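Local coordinates for coiled-coil and C2 domain-containing protein 1-like (Drosophila melanogaster, PDB 6EI6) that binds monophosphorylated phosphatidylinositols and regulates ESCRT-III in endosomal protein sorting, probably by preventing inappropriate polymerisation of its core component Shrub, at residues A[111-116]-A[248-253]; A[123-128]-A[242-247]; A[140-145]-A[167-172]; A[192-197]-A[210-215]. All blocks are in the same frame, centred on the assembly; numbering follows the deposited sequence.

Interaction 1 (A[111-116]-A[248-253]); sequences CNTDLT and RVRNPI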
# COMPACT_ATOMS: atom_id res chain seq x y z
N CYS A 111 3.74 -5.38 12.14
CA CYS A 111 3.69 -3.94 11.85
C CYS A 111 2.22 -3.54 11.82
O CYS A 111 1.39 -4.30 11.33
CB CYS A 111 4.40 -3.57 10.54
SG CYS A 111 3.91 -4.36 8.98
N ASN A 112 1.89 -2.40 12.40
CA ASN A 112 0.49 -2.13 12.76
C ASN A 112 -0.03 -3.23 13.69
O ASN A 112 -0.93 -4.01 13.35
CB ASN A 112 -0.41 -2.00 11.52
CG ASN A 112 0.12 -1.04 10.50
OD1 ASN A 112 0.86 -0.12 10.83
ND2 ASN A 112 -0.26 -1.23 9.24
N THR A 113 0.56 -3.29 14.89
CA THR A 113 0.04 -4.21 15.90
C THR A 113 -1.32 -3.79 16.44
O THR A 113 -2.03 -4.63 17.01
CB THR A 113 1.00 -4.32 17.08
OG1 THR A 113 1.28 -2.99 17.56
CG2 THR A 113 2.28 -4.99 16.64
N ASP A 114 -1.71 -2.52 16.27
CA ASP A 114 -3.02 -2.02 16.70
C ASP A 114 -4.20 -2.73 16.04
O ASP A 114 -5.34 -2.46 16.43
CB ASP A 114 -3.11 -0.53 16.39
CG ASP A 114 -2.55 -0.20 15.01
OD1 ASP A 114 -3.06 -0.73 14.01
OD2 ASP A 114 -1.57 0.58 14.94
N LEU A 115 -3.97 -3.61 15.07
CA LEU A 115 -5.04 -4.21 14.28
C LEU A 115 -5.05 -5.72 14.45
O LEU A 115 -4.01 -6.37 14.42
CB LEU A 115 -4.88 -3.88 12.79
CG LEU A 115 -5.63 -2.71 12.15
CD1 LEU A 115 -5.61 -1.46 13.00
CD2 LEU A 115 -4.96 -2.43 10.82
N THR A 116 -6.24 -6.28 14.58
CA THR A 116 -6.41 -7.72 14.51
C THR A 116 -5.84 -8.24 13.19
O THR A 116 -5.68 -7.51 12.21
CB THR A 116 -7.90 -8.07 14.65
OG1 THR A 116 -8.35 -7.63 15.94
CG2 THR A 116 -8.18 -9.56 14.52
N ARG A 248 -5.18 0.33 6.04
CA ARG A 248 -4.19 -0.30 6.90
C ARG A 248 -4.61 -1.70 7.26
O ARG A 248 -5.78 -1.95 7.57
CB ARG A 248 -3.98 0.52 8.16
CG ARG A 248 -3.65 1.97 7.89
CD ARG A 248 -3.54 2.76 9.19
NE ARG A 248 -2.44 2.28 10.03
CZ ARG A 248 -2.60 1.61 11.17
NH1 ARG A 248 -3.83 1.32 11.61
NH2 ARG A 248 -1.54 1.23 11.88
N VAL A 249 -3.65 -2.62 7.26
CA VAL A 249 -3.85 -3.98 7.76
C VAL A 249 -2.74 -4.29 8.76
O VAL A 249 -1.73 -3.58 8.85
CB VAL A 249 -3.89 -5.02 6.64
CG1 VAL A 249 -5.16 -4.87 5.84
CG2 VAL A 249 -2.66 -4.86 5.74
N ARG A 250 -2.98 -5.34 9.56
CA ARG A 250 -1.98 -5.77 10.53
C ARG A 250 -0.73 -6.30 9.84
O ARG A 250 0.39 -6.07 10.29
CB ARG A 250 -2.56 -6.82 11.47
CG ARG A 250 -1.56 -7.90 11.84
CD ARG A 250 -1.82 -8.52 13.20
NE ARG A 250 -1.23 -7.70 14.26
CZ ARG A 250 -1.14 -8.07 15.53
NH1 ARG A 250 -1.58 -9.26 15.90
NH2 ARG A 250 -0.60 -7.26 16.43
N ASN A 251 -0.88 -7.04 8.74
CA ASN A 251 0.29 -7.42 7.96
C ASN A 251 -0.17 -7.66 6.54
O ASN A 251 -1.37 -7.82 6.29
CB ASN A 251 0.99 -8.65 8.56
CG ASN A 251 0.04 -9.78 8.87
OD1 ASN A 251 -0.34 -9.98 10.02
ND2 ASN A 251 -0.35 -10.54 7.85
N PRO A 252 0.75 -7.68 5.57
CA PRO A 252 0.34 -7.86 4.18
C PRO A 252 -0.35 -9.20 3.96
O PRO A 252 -0.15 -10.16 4.69
CB PRO A 252 1.67 -7.79 3.41
CG PRO A 252 2.58 -7.00 4.29
CD PRO A 252 2.18 -7.32 5.70
N ILE A 253 -1.21 -9.23 2.94
CA ILE A 253 -1.90 -10.46 2.57
C ILE A 253 -0.89 -11.59 2.35
O ILE A 253 -1.06 -12.71 2.84
CB ILE A 253 -2.78 -10.24 1.32
CG1 ILE A 253 -3.72 -9.04 1.51
CG2 ILE A 253 -3.60 -11.48 1.02
CD1 ILE A 253 -4.45 -9.05 2.81
O HOH W 1 0.28 2.55 9.62
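Arg-248, near the end of strand 241-249, reaches the type I turn from Asn-112 to Leu-115 and ties it down. At its base, CB rests near Leu-115 CD2 at 4.1 Å. The chain then runs straight through CG and CD and bends at chi3 (64°), which carries NE round to the side of Asn-112. There NE donates to a water at 2.8 Å, and the same water donates to Asn-112 OD1, linking the two side chains. NH1 lies 3.6 Å from Leu-115 CD1 and donates to Asp-114 OD1, which it meets from above the carboxylate plane. NH2 takes the other oxygen, reaching Asp-114 OD2 on its syn lone pair at 3.1 Å. The salt bridge is therefore an end-on, two-nitrogen grip, though the carboxylate and guanidinium planes stand 50° apart. Glu-121 of strand 119-128 is the main polar partner of this guanidinium, through a salt bridge with NH1. The Asn-112 amide is fixed by a nearly straight bond from ND2 to Val-249 O (2.8 Å), with Glu-225 as a further acceptor for ND2. Arg-250 gives the largest share of the interface: Leu-115 O sits 3.1 Å above one face of its guanidinium, offset toward the rim. A leucine in place of Arg-248 would probably leave Asp-114 without its charged mate and the turn freer to move. Two carboxylates around one guanidinium, with a water at NE, imply that polar and charged groups set the position of the turn, while Leu-115 CD1 and CD2 pack against Arg-248 and the Val-249 backbone.

Interaction 2 (A[123-128]-A[242-247]); sequences VVVRGI and KLEVKI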
# COMPACT_ATOMS: atom_id res chain seq x y z
N VAL A 123 -9.13 5.02 6.78
CA VAL A 123 -9.05 6.33 7.40
C VAL A 123 -9.33 7.37 6.33
O VAL A 123 -8.59 7.47 5.35
CB VAL A 123 -7.67 6.59 8.03
CG1 VAL A 123 -7.67 7.92 8.74
CG2 VAL A 123 -7.30 5.45 9.00
N VAL A 124 -10.41 8.13 6.52
CA VAL A 124 -10.69 9.29 5.68
C VAL A 124 -10.06 10.48 6.40
O VAL A 124 -10.50 10.87 7.48
CB VAL A 124 -12.19 9.49 5.45
CG1 VAL A 124 -12.45 10.57 4.41
CG2 VAL A 124 -12.84 8.18 5.01
N VAL A 125 -9.01 11.05 5.80
CA VAL A 125 -8.15 11.99 6.51
C VAL A 125 -8.54 13.44 6.27
O VAL A 125 -8.53 14.25 7.19
CB VAL A 125 -6.67 11.74 6.13
CG1 VAL A 125 -5.77 12.70 6.87
CG2 VAL A 125 -6.27 10.30 6.43
N ARG A 126 -8.82 13.83 5.03
CA ARG A 126 -9.10 15.23 4.78
C ARG A 126 -9.38 15.42 3.30
O ARG A 126 -8.92 14.63 2.46
CB ARG A 126 -7.96 16.18 5.21
CG ARG A 126 -6.65 16.00 4.47
CD ARG A 126 -5.53 16.95 4.95
NE ARG A 126 -4.59 17.22 3.86
CZ ARG A 126 -3.38 17.77 3.99
NH1 ARG A 126 -2.92 18.12 5.19
NH2 ARG A 126 -2.62 17.97 2.92
N GLY A 127 -10.15 16.46 3.00
CA GLY A 127 -10.28 16.97 1.65
C GLY A 127 -9.41 18.20 1.50
O GLY A 127 -9.08 18.88 2.48
N ILE A 128 -9.00 18.46 0.27
CA ILE A 128 -8.03 19.50 -0.03
C ILE A 128 -8.61 20.30 -1.19
O ILE A 128 -8.55 19.85 -2.34
CB ILE A 128 -6.64 18.94 -0.39
CG1 ILE A 128 -6.23 17.83 0.58
CG2 ILE A 128 -5.63 20.07 -0.43
CD1 ILE A 128 -4.76 17.47 0.48
N LYS A 242 -8.90 17.18 -3.87
CA LYS A 242 -8.29 15.89 -3.56
C LYS A 242 -8.80 15.38 -2.23
O LYS A 242 -9.26 16.15 -1.38
CB LYS A 242 -6.75 15.98 -3.51
CG LYS A 242 -6.08 16.21 -4.84
CD LYS A 242 -4.58 16.11 -4.68
CE LYS A 242 -4.00 17.42 -4.20
NZ LYS A 242 -3.39 18.15 -5.35
N LEU A 243 -8.66 14.07 -2.04
CA LEU A 243 -8.99 13.40 -0.79
C LEU A 243 -7.78 12.60 -0.31
O LEU A 243 -7.15 11.88 -1.09
CB LEU A 243 -10.22 12.49 -0.96
CG LEU A 243 -10.79 11.86 0.31
CD1 LEU A 243 -11.37 12.90 1.24
CD2 LEU A 243 -11.83 10.82 -0.01
N GLU A 244 -7.45 12.73 0.97
CA GLU A 244 -6.34 12.02 1.57
C GLU A 244 -6.86 10.89 2.45
O GLU A 244 -7.73 11.11 3.31
CB GLU A 244 -5.46 12.95 2.39
CG GLU A 244 -4.33 12.23 3.06
CD GLU A 244 -3.59 13.10 4.03
OE1 GLU A 244 -3.82 14.32 4.02
OE2 GLU A 244 -2.78 12.56 4.81
N VAL A 245 -6.30 9.70 2.27
CA VAL A 245 -6.89 8.47 2.76
C VAL A 245 -5.78 7.49 3.18
O VAL A 245 -4.69 7.49 2.61
CB VAL A 245 -7.80 7.91 1.64
CG1 VAL A 245 -7.93 6.41 1.73
CG2 VAL A 245 -9.16 8.58 1.70
N LYS A 246 -6.07 6.67 4.19
CA LYS A 246 -5.21 5.57 4.59
C LYS A 246 -5.99 4.26 4.54
O LYS A 246 -7.18 4.23 4.86
CB LYS A 246 -4.67 5.77 6.00
CG LYS A 246 -3.89 7.05 6.22
CD LYS A 246 -3.61 7.21 7.70
CE LYS A 246 -2.46 8.16 7.93
NZ LYS A 246 -2.21 8.30 9.39
N ILE A 247 -5.32 3.18 4.13
CA ILE A 247 -5.87 1.83 4.27
C ILE A 247 -4.82 0.96 4.93
O ILE A 247 -3.68 0.87 4.44
CB ILE A 247 -6.30 1.24 2.93
CG1 ILE A 247 -7.10 2.27 2.12
CG2 ILE A 247 -7.13 -0.02 3.17
CD1 ILE A 247 -7.56 1.74 0.79
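From Val-123 opposite Lys-246 to Ile-128 opposite Lys-242, the two strands run antiparallel with axes 4.7 Å apart and 167° between their directions, and the register slips by one residue midway. The slip lies at Val-125 and Arg-126, whose N-H groups both turn to Glu-244 O, the first at 2.8 Å and the second only weakly. Glu-244 N returns a bond to Arg-126 O. The Glu-244 side chain, with CG anti to the backbone N (chi1 178°), extends alongside this irregularity. Val-125 CG1 packs on Glu-244 CD at 3.6 Å, while Glu-244 OE1 sits over one face of the Arg-126 guanidinium, 3.0 Å from NE. OE1 lies well out of the guanidinium plane, so no N-H points at it and the attraction is one of charges; the two planes are 84° apart. Glu-244 OE2 is bonded instead to His-227 of strand 225-233. An alanine at Glu-244 would probably leave Arg-126 without this negative neighbour and His-227 without this acceptor. Further along the same face, Val-123 and Lys-246 lie side by side, CB to CB at 3.7 Å. On the other face Val-124 CG1 meets Leu-243 CD1 at 4.1 Å, and with Val-245 they pack on Phe-195 of the facing sheet. A classic beta bulge between strands with one mixed, charged and aliphatic face and one apolar face fits one sheet of the C2 beta sandwich.

Interaction 3 (A[140-145]-A[167-172]); sequences TYVRVE and PDYDER. With SO4 (sulfate ion), chain D.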
# COMPACT_ATOMS: atom_id res chain seq x y z
N THR A 140 -19.66 18.95 3.69
CA THR A 140 -19.26 17.74 2.98
C THR A 140 -19.25 16.56 3.92
O THR A 140 -19.10 16.69 5.14
CB THR A 140 -17.90 17.90 2.31
OG1 THR A 140 -17.05 18.66 3.18
CG2 THR A 140 -18.03 18.65 1.01
N TYR A 141 -19.42 15.38 3.33
CA TYR A 141 -19.25 14.10 4.00
C TYR A 141 -18.82 13.10 2.93
O TYR A 141 -19.00 13.34 1.73
CB TYR A 141 -20.53 13.68 4.73
CG TYR A 141 -21.67 13.31 3.82
CD1 TYR A 141 -22.54 14.29 3.32
CD2 TYR A 141 -21.87 12.00 3.43
CE1 TYR A 141 -23.57 13.96 2.47
CE2 TYR A 141 -22.90 11.66 2.57
CZ TYR A 141 -23.75 12.65 2.09
OH TYR A 141 -24.77 12.30 1.23
N VAL A 142 -18.23 11.99 3.36
CA VAL A 142 -17.65 11.01 2.45
C VAL A 142 -18.27 9.65 2.73
O VAL A 142 -18.31 9.22 3.89
CB VAL A 142 -16.11 10.95 2.58
CG1 VAL A 142 -15.51 10.06 1.51
CG2 VAL A 142 -15.50 12.34 2.54
N ARG A 143 -18.77 8.99 1.69
CA ARG A 143 -19.23 7.62 1.77
C ARG A 143 -18.11 6.66 1.39
O ARG A 143 -17.37 6.92 0.43
CB ARG A 143 -20.41 7.37 0.84
CG ARG A 143 -21.62 8.22 1.10
CD ARG A 143 -22.83 7.67 0.33
NE ARG A 143 -24.04 8.41 0.65
CZ ARG A 143 -24.70 8.33 1.80
NH1 ARG A 143 -24.26 7.54 2.79
NH2 ARG A 143 -25.80 9.05 1.98
N VAL A 144 -18.01 5.55 2.11
CA VAL A 144 -16.97 4.55 1.90
C VAL A 144 -17.65 3.24 1.57
O VAL A 144 -18.57 2.81 2.27
CB VAL A 144 -16.08 4.39 3.14
CG1 VAL A 144 -15.04 3.28 2.89
CG2 VAL A 144 -15.41 5.73 3.51
N GLU A 145 -17.19 2.60 0.50
CA GLU A 145 -17.75 1.33 0.05
C GLU A 145 -16.61 0.34 -0.12
O GLU A 145 -15.73 0.53 -0.96
CB GLU A 145 -18.51 1.53 -1.26
CG GLU A 145 -19.10 0.26 -1.84
CD GLU A 145 -20.10 0.55 -2.91
OE1 GLU A 145 -20.23 1.73 -3.30
OE2 GLU A 145 -20.76 -0.40 -3.38
N PRO A 167 -11.97 20.13 4.04
CA PRO A 167 -12.41 19.51 5.29
C PRO A 167 -11.32 18.66 5.94
O PRO A 167 -10.48 18.05 5.26
CB PRO A 167 -13.57 18.62 4.86
CG PRO A 167 -13.44 18.45 3.40
CD PRO A 167 -12.80 19.71 2.90
N ASP A 168 -11.40 18.55 7.26
CA ASP A 168 -10.53 17.69 8.04
C ASP A 168 -11.37 16.65 8.76
O ASP A 168 -11.48 16.70 9.99
CB ASP A 168 -9.68 18.52 9.02
CG ASP A 168 -8.39 19.06 8.39
OD1 ASP A 168 -8.09 20.27 8.56
OD2 ASP A 168 -7.67 18.28 7.73
N TYR A 169 -11.98 15.72 8.01
CA TYR A 169 -12.46 14.48 8.60
C TYR A 169 -11.30 13.72 9.24
O TYR A 169 -10.18 13.74 8.74
CB TYR A 169 -13.09 13.56 7.55
CG TYR A 169 -13.78 14.23 6.37
CD1 TYR A 169 -15.13 14.57 6.44
CD2 TYR A 169 -13.10 14.47 5.19
CE1 TYR A 169 -15.77 15.17 5.36
CE2 TYR A 169 -13.74 15.06 4.11
CZ TYR A 169 -15.07 15.41 4.20
OH TYR A 169 -15.68 16.00 3.11
N ASP A 170 -11.55 13.02 10.32
CA ASP A 170 -10.47 12.20 10.88
C ASP A 170 -11.09 10.95 11.45
O ASP A 170 -10.98 10.67 12.64
CB ASP A 170 -9.66 12.94 11.93
CG ASP A 170 -8.66 13.90 11.31
OD1 ASP A 170 -7.91 13.47 10.41
OD2 ASP A 170 -8.64 15.08 11.70
N GLU A 171 -11.76 10.21 10.58
CA GLU A 171 -12.58 9.09 11.01
C GLU A 171 -12.02 7.80 10.46
O GLU A 171 -11.64 7.72 9.29
CB GLU A 171 -14.03 9.26 10.56
CG GLU A 171 -14.87 10.05 11.54
CD GLU A 171 -16.20 10.47 10.95
OE1 GLU A 171 -17.10 9.59 10.87
OE2 GLU A 171 -16.33 11.66 10.57
N ARG A 172 -12.00 6.79 11.34
CA ARG A 172 -11.49 5.46 11.05
C ARG A 172 -12.65 4.48 11.07
O ARG A 172 -13.51 4.54 11.95
CB ARG A 172 -10.44 5.05 12.10
CG ARG A 172 -9.58 6.19 12.62
CD ARG A 172 -8.38 5.69 13.44
NE ARG A 172 -7.23 6.61 13.34
CZ ARG A 172 -6.01 6.30 12.87
NH1 ARG A 172 -5.72 5.06 12.47
NH2 ARG A 172 -5.07 7.23 12.82
S SO4 D . -28.05 6.82 4.60
O1 SO4 D . -26.86 7.51 5.09
O2 SO4 D . -27.72 5.42 4.31
O3 SO4 D . -29.12 6.88 5.61
O4 SO4 D . -28.52 7.48 3.37
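Inside the C2 beta sandwich, Thr-140 and Val-142 on a strand of one sheet meet Tyr-169 on the segment leading into strand 171-176 of the other sheet. The tyrosine ring is held flat between two apolar groups. Val-142 CG2 sits over one face as a CH-pi contact, 3.8 Å from the centroid of the Tyr-169 ring and leaning toward CZ and CE2. Against the opposite face lies Pro-167, its CB 3.5 Å above the ring plane and offset toward the rim. At the edge, Thr-140 O lies near the plane, 3.7 Å from Tyr-169 CE1. At the tip, Thr-140 OG1, set between the backbone N and the carbonyl carbon (chi1 38°), donates a weak hydrogen bond to Tyr-169 OH at 3.0 Å, and a firmer bond joins that hydroxyl to Tyr-130 OH, so this buried polar group has partners. Thr-140 OG1 also brushes Pro-167 CG at 3.6 Å. Tyr-141 turns the other way, to the far side of its strand, where its CE2 lies over the centre of the Arg-143 guanidinium. Arg-143 NH1 reaches a sulfate weakly, O1 being 3.5 Å away; Lys-157 also binds this ion, which probably came from the crystallisation liquor. A tyrosine lying between a valine of the other layer and a proline of its own segment, with no backbone pairing, is interlayer packing of the kind found in a C2 beta sandwich core.

Interaction 4 (A[192-197]-A[210-215]); sequences GVKFEI and IGTVNV. With SO4 (sulfate ion), chain C.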
# COMPACT_ATOMS: atom_id res chain seq x y z
N GLY A 192 -10.98 -2.58 -5.25
CA GLY A 192 -10.61 -1.39 -4.51
C GLY A 192 -11.72 -0.92 -3.59
O GLY A 192 -12.80 -1.52 -3.50
N VAL A 193 -11.43 0.18 -2.89
CA VAL A 193 -12.34 0.87 -1.99
C VAL A 193 -12.80 2.16 -2.67
O VAL A 193 -11.97 2.91 -3.19
CB VAL A 193 -11.64 1.19 -0.66
CG1 VAL A 193 -12.60 1.81 0.31
CG2 VAL A 193 -10.99 -0.06 -0.11
N LYS A 194 -14.10 2.43 -2.64
CA LYS A 194 -14.70 3.59 -3.30
C LYS A 194 -15.02 4.68 -2.28
O LYS A 194 -15.65 4.40 -1.26
CB LYS A 194 -15.96 3.17 -4.06
CG LYS A 194 -16.65 4.29 -4.89
CD LYS A 194 -18.09 3.90 -5.36
CE LYS A 194 -18.10 3.20 -6.71
NZ LYS A 194 -19.42 2.56 -7.01
N PHE A 195 -14.57 5.91 -2.54
CA PHE A 195 -14.86 7.06 -1.70
C PHE A 195 -15.69 8.05 -2.49
O PHE A 195 -15.23 8.57 -3.51
CB PHE A 195 -13.58 7.75 -1.22
CG PHE A 195 -12.72 6.89 -0.37
CD1 PHE A 195 -11.82 6.00 -0.95
CD2 PHE A 195 -12.80 6.95 1.01
CE1 PHE A 195 -11.04 5.18 -0.18
CE2 PHE A 195 -12.01 6.15 1.80
CZ PHE A 195 -11.13 5.26 1.20
N GLU A 196 -16.90 8.36 -2.02
CA GLU A 196 -17.77 9.33 -2.68
C GLU A 196 -17.88 10.58 -1.83
O GLU A 196 -18.27 10.50 -0.66
CB GLU A 196 -19.13 8.72 -2.98
CG GLU A 196 -19.04 7.67 -4.04
CD GLU A 196 -20.32 6.91 -4.24
OE1 GLU A 196 -21.28 7.18 -3.49
OE2 GLU A 196 -20.39 6.04 -5.14
N ILE A 197 -17.51 11.73 -2.39
CA ILE A 197 -17.49 12.99 -1.65
C ILE A 197 -18.78 13.75 -1.98
O ILE A 197 -19.07 14.03 -3.15
CB ILE A 197 -16.24 13.81 -1.97
CG1 ILE A 197 -14.99 13.06 -1.53
CG2 ILE A 197 -16.30 15.13 -1.24
CD1 ILE A 197 -14.36 12.17 -2.61
N ILE A 210 -19.81 15.54 -5.23
CA ILE A 210 -18.70 16.40 -5.63
C ILE A 210 -17.67 15.64 -6.47
O ILE A 210 -17.12 16.18 -7.44
CB ILE A 210 -18.04 16.98 -4.37
CG1 ILE A 210 -19.04 17.82 -3.60
CG2 ILE A 210 -16.81 17.78 -4.75
CD1 ILE A 210 -18.39 18.58 -2.50
N GLY A 211 -17.34 14.41 -6.08
CA GLY A 211 -16.39 13.62 -6.83
C GLY A 211 -16.18 12.26 -6.20
O GLY A 211 -16.53 12.03 -5.04
N THR A 212 -15.58 11.37 -6.98
CA THR A 212 -15.29 10.00 -6.58
C THR A 212 -13.78 9.75 -6.58
O THR A 212 -13.02 10.33 -7.37
CB THR A 212 -16.01 9.01 -7.50
OG1 THR A 212 -17.43 9.20 -7.36
CG2 THR A 212 -15.70 7.57 -7.09
N VAL A 213 -13.34 8.89 -5.65
CA VAL A 213 -11.97 8.41 -5.54
C VAL A 213 -12.01 6.89 -5.38
O VAL A 213 -12.71 6.38 -4.50
CB VAL A 213 -11.23 9.05 -4.36
CG1 VAL A 213 -9.94 8.33 -4.11
CG2 VAL A 213 -11.00 10.54 -4.59
N ASN A 214 -11.26 6.17 -6.22
CA ASN A 214 -11.19 4.72 -6.15
C ASN A 214 -9.75 4.28 -5.89
O ASN A 214 -8.87 4.56 -6.70
CB ASN A 214 -11.70 4.08 -7.44
CG ASN A 214 -13.21 3.99 -7.46
OD1 ASN A 214 -13.80 3.24 -6.67
ND2 ASN A 214 -13.85 4.75 -8.36
N VAL A 215 -9.52 3.58 -4.78
CA VAL A 215 -8.18 3.18 -4.37
C VAL A 215 -8.05 1.66 -4.43
O VAL A 215 -8.76 0.94 -3.71
CB VAL A 215 -7.86 3.70 -2.96
CG1 VAL A 215 -6.47 3.24 -2.54
CG2 VAL A 215 -7.99 5.22 -2.95
S SO4 C . -13.16 -2.20 -8.32
O1 SO4 C . -13.61 -2.69 -7.00
O2 SO4 C . -13.03 -3.31 -9.27
O3 SO4 C . -11.86 -1.51 -8.17
O4 SO4 C . -14.18 -1.27 -8.84
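Phe-195 and Ile-197 on strand 192-199, and Val-213 and Val-215 on strand 208-216, make a row of apolar bumps along one face of a beta hairpin. The backbones run antiparallel at 165°, with Phe-195 N bonded to Val-213 O at 2.7 Å. With CG anti to its carbonyl carbon (chi1 -62°), Phe-195 lays its ring beside the partner strand: the edge takes Val-213 O near the ring plane, and CE1 meets Val-215 CG2 at 4.1 Å. Further on, Gly-211 has no side chain, and Ile-197 leans across its backbone, CD1 coming to 3.3 Å from Gly-211 O. Ile-197 CG2 touches Ile-210 CB at 4.0 Å, the two side chains crossing at about a right angle. Here the ladder is disturbed by a classic beta bulge: Ile-210 and Gly-211 both face Ile-197, Ile-210 N bonding to Ile-197 O at 2.7 Å, Gly-211 N only weakly. At the other end Gly-192 CA approaches Val-215 O to 3.1 Å; a CB here would point at that oxygen and clash. Gly-192 N also donates to a sulfate, O1 at 3.2 Å; this ion, also bound by His-191 and Lys-216, probably came from the crystallisation liquor. The opposite face is polar: Asn-214 lies beside Lys-194, its OD1 against Lys-194 CB, and Thr-212 lies beside Glu-196. Phe-195 packs on Val-142 and Val-144 of the neighbouring strand 140-145 in its own sheet and on Leu-243 and Val-245 of strand 241-249 in the facing sheet, where Ile-197 meets Leu-232 of strand 225-233.

In the fold
Interactions 1 and 2 share strand 241-249, yet their centres lie about 19 Å apart, interaction 1 joining a loop to the end of the strand, interaction 2 lying within the sheet. Interaction 3 spans the two sheets and is closest to interaction 2, centres about 7 Å apart, with backbone bonds from Gly-127 N to Pro-167 O and Val-124 N to Glu-171 O. Interaction 4 belongs to the facing sheet, where strand 192-199 pairs with strand 140-145 of interaction 3. Its centre is about 10 Å from that of interaction 2, and the layers interlock where Val-245 CG1 comes to 3.4 Å from Phe-195 CZ. The sulfates lie at interactions 3 and 4; neither identifies a lipid site.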